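Local coordinates for DUF4621 domain-containing protein (Parabacteroides distasonis, PDB 4H3W) that is of unknown function but is probably secreted and is built from two beta-barrel domains, at residues E221-D225 with Y226-D230. Residues are numbered along the deposited sequence; the frame is centred on the assembly and turned at random. Where two conformers were deposited one is given.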
ATOM      1  N   GLU A 221      -5.390  22.921 -28.269  1.00 37.09           N
ATOM      2  CA  GLU A 221      -5.862  24.290 -28.304  1.00 38.15           C
ATOM      3  C   GLU A 221      -6.425  24.661 -29.687  1.00 38.27           C
ATOM      4  O   GLU A 221      -7.248  25.555 -29.801  1.00 38.44           O
ATOM      5  CB  GLU A 221      -4.732  25.265 -27.889  1.00 41.11           C
ATOM      6  CG  GLU A 221      -3.534  25.251 -28.829  1.00 47.94           C
ATOM      7  CD  GLU A 221      -2.433  26.235 -28.425  1.00 55.54           C
ATOM      8  OE1 GLU A 221      -2.593  26.965 -27.423  1.00 51.53           O
ATOM      9  OE2 GLU A 221      -1.397  26.268 -29.113  1.00 55.67           O
ATOM     10  N   ASP A 222      -5.969  24.005 -30.745  1.00 39.47           N
ATOM     11  CA  ASP A 222      -6.390  24.395 -32.105  1.00 40.26           C
ATOM     12  C   ASP A 222      -7.766  23.889 -32.490  1.00 37.18           C
ATOM     13  O   ASP A 222      -8.253  24.226 -33.577  1.00 36.45           O
ATOM     14  CB  ASP A 222      -5.379  23.907 -33.162  1.00 44.61           C
ATOM     15  CG  ASP A 222      -4.047  24.614 -33.065  1.00 49.17           C
ATOM     16  OD1 ASP A 222      -4.022  25.787 -32.621  1.00 47.93           O
ATOM     17  OD2 ASP A 222      -3.035  23.987 -33.446  1.00 57.93           O
ATOM     18  N   PHE A 223      -8.377  23.071 -31.635  1.00 35.33           N
ATOM     19  CA  PHE A 223      -9.690  22.480 -31.957  0.50 36.01           C
ATOM     20  C   PHE A 223     -10.763  22.780 -30.901  1.00 37.27           C
ATOM     21  O   PHE A 223     -11.941  22.708 -31.219  1.00 36.63           O
ATOM     22  CB  PHE A 223      -9.586  20.945 -32.280  0.50 35.73           C
ATOM     23  CG  PHE A 223      -9.556  19.985 -31.085  0.50 34.59           C
ATOM     24  CD1 PHE A 223     -10.569  19.923 -30.128  0.50 31.45           C
ATOM     25  CD2 PHE A 223      -8.529  19.048 -30.997  0.50 34.04           C
ATOM     26  CE1 PHE A 223     -10.502  19.002 -29.089  0.50 29.98           C
ATOM     27  CE2 PHE A 223      -8.463  18.130 -29.970  0.50 29.92           C
ATOM     28  CZ  PHE A 223      -9.444  18.110 -29.012  0.50 29.61           C
ATOM     29  N   VAL A 224     -10.369  23.157 -29.682  1.00 34.18           N
ATOM     30  CA  VAL A 224     -11.354  23.325 -28.587  1.00 34.18           C
ATOM     31  C   VAL A 224     -12.426  24.351 -28.866  1.00 33.49           C
ATOM     32  O   VAL A 224     -13.559  24.151 -28.458  1.00 34.03           O
ATOM     33  CB  VAL A 224     -10.679  23.696 -27.235  1.00 33.30           C
ATOM     34  CG1 VAL A 224      -9.867  22.506 -26.744  1.00 34.71           C
ATOM     35  CG2 VAL A 224      -9.848  24.983 -27.358  1.00 36.43           C
ATOM     36  N   ASP A 225     -12.087  25.453 -29.526  1.00 38.61           N
ATOM     37  CA  ASP A 225     -13.072  26.509 -29.766  1.00 39.93           C
ATOM     38  C   ASP A 225     -14.182  26.005 -30.661  1.00 40.34           C
ATOM     39  O   ASP A 225     -15.355  26.301 -30.424  1.00 39.52           O
ATOM     40  CB  ASP A 225     -12.425  27.757 -30.387  1.00 45.86           C
ATOM     41  CG  ASP A 225     -11.591  28.541 -29.391  1.00 48.80           C
ATOM     42  OD1 ASP A 225     -11.649  28.257 -28.171  1.00 54.64           O
ATOM     43  OD2 ASP A 225     -10.867  29.453 -29.825  1.00 61.93           O
ATOM     44  N   TYR A 226     -13.819  25.243 -31.688  1.00 37.66           N
ATOM     45  CA  TYR A 226     -14.836  24.668 -32.578  1.00 36.48           C
ATOM     46  C   TYR A 226     -15.604  23.529 -31.902  1.00 34.99           C
ATOM     47  O   TYR A 226     -16.822  23.517 -31.924  1.00 33.62           O
ATOM     48  CB  TYR A 226     -14.225  24.192 -33.897  1.00 37.70           C
ATOM     49  CG  TYR A 226     -15.258  23.519 -34.755  1.00 40.26           C
ATOM     50  CD1 TYR A 226     -16.120  24.268 -35.557  1.00 43.84           C
ATOM     51  CD2 TYR A 226     -15.421  22.145 -34.722  1.00 39.13           C
ATOM     52  CE1 TYR A 226     -17.102  23.650 -36.315  1.00 44.87           C
ATOM     53  CE2 TYR A 226     -16.393  21.527 -35.486  1.00 40.40           C
ATOM     54  CZ  TYR A 226     -17.227  22.277 -36.268  1.00 44.61           C
ATOM     55  OH  TYR A 226     -18.189  21.653 -37.011  1.00 49.82           O
ATOM     56  N   ILE A 227     -14.901  22.590 -31.280  1.00 33.73           N
ATOM     57  CA  ILE A 227     -15.555  21.394 -30.750  1.00 36.88           C
ATOM     58  C   ILE A 227     -16.438  21.725 -29.554  1.00 37.97           C
ATOM     59  O   ILE A 227     -17.476  21.106 -29.388  1.00 37.42           O
ATOM     60  CB  ILE A 227     -14.529  20.295 -30.380  1.00 37.09           C
ATOM     61  CG1 ILE A 227     -14.076  19.580 -31.633  1.00 44.99           C
ATOM     62  CG2 ILE A 227     -15.100  19.257 -29.448  1.00 45.37           C
ATOM     63  CD1 ILE A 227     -15.131  18.687 -32.285  1.00 50.70           C
ATOM     64  N   PHE A 228     -16.032  22.677 -28.725  1.00 34.07           N
ATOM     65  CA  PHE A 228     -16.817  22.993 -27.502  1.00 34.00           C
ATOM     66  C   PHE A 228     -17.657  24.266 -27.621  1.00 36.99           C
ATOM     67  O   PHE A 228     -18.045  24.835 -26.616  1.00 42.04           O
ATOM     68  CB  PHE A 228     -15.869  23.036 -26.304  1.00 33.04           C
ATOM     69  CG  PHE A 228     -15.219  21.689 -26.009  1.00 31.69           C
ATOM     70  CD1 PHE A 228     -15.998  20.597 -25.670  1.00 33.37           C
ATOM     71  CD2 PHE A 228     -13.838  21.525 -26.088  1.00 32.80           C
ATOM     72  CE1 PHE A 228     -15.418  19.368 -25.421  1.00 31.22           C
ATOM     73  CE2 PHE A 228     -13.258  20.307 -25.847  1.00 33.46           C
ATOM     74  CZ  PHE A 228     -14.052  19.223 -25.498  1.00 34.30           C
ATOM     75  N   SER A 229     -17.972  24.675 -28.854  1.00 42.70           N
ATOM     76  CA  SER A 229     -18.779  25.888 -29.084  0.67 47.23           C
ATOM     77  C   SER A 229     -20.144  25.773 -28.442  1.00 49.45           C
ATOM     78  O   SER A 229     -20.597  26.710 -27.786  1.00 50.24           O
ATOM     79  CB  SER A 229     -18.980  26.164 -30.566  0.67 43.10           C
ATOM     80  OG  SER A 229     -19.771  25.149 -31.135  0.67 42.02           O
ATOM     81  N   ASP A 230     -20.794  24.625 -28.655  1.00 48.31           N
ATOM     82  CA  ASP A 230     -22.095  24.331 -28.059  1.00 50.20           C
ATOM     83  C   ASP A 230     -22.431  22.835 -28.214  1.00 43.68           C
ATOM     84  O   ASP A 230     -21.567  22.045 -28.547  1.00 46.01           O
ATOM     85  CB  ASP A 230     -23.199  25.234 -28.663  1.00 56.30           C
ATOM     86  CG  ASP A 230     -23.514  24.896 -30.102  1.00 57.14           C
ATOM     87  OD1 ASP A 230     -22.606  24.432 -30.825  1.00 61.95           O
ATOM     88  OD2 ASP A 230     -24.676  25.098 -30.509  1.00 73.77           O
TER
HETATM   89  O   HOH W   1     -11.045  25.373 -32.880  1.00 36.79           O
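Val-224 and Phe-228 meet on the buried side of the single-turn helix 224-227. Phe-228 has CG beside its backbone N (chi1 -64°), and this lays CD2 4.0 Å from CB of Val-224. Val-224 O takes Phe-228 N at 2.9 Å, with the donor tilted from the carbonyl plane. CG2 of Ile-227 sits over the centre of one Phe-228 face, 3.9 Å above the plane. One residue earlier, at the N-cap position, the carbonyl O of Phe-223 accepts the N-H of Ile-227 at 3.0 Å in a nearly straight bond (170°). In one of two conformers of Phe-223, chi1 83° puts CG between the backbone N and the carbonyl carbon; CD1 then meets CG1 of Ile-227 obliquely beside the turn, and CE2 of Phe-228 approaches the ring edge only loosely. At the start of the turn, a water donates to Asp-222 O and accepts from Tyr-226 N at 3.0 Å. Phe-228 packs on the loops carrying Met-286, Met-289 and Leu-322, and the Tyr-226 ring meets that of Trp-18, while Asp-225 is exposed. Two backbone bonds thus hold the short turn in the linker between strands 208-215 and 233-240, and the buried Phe-228 ring packs against Val-224 and Ile-227.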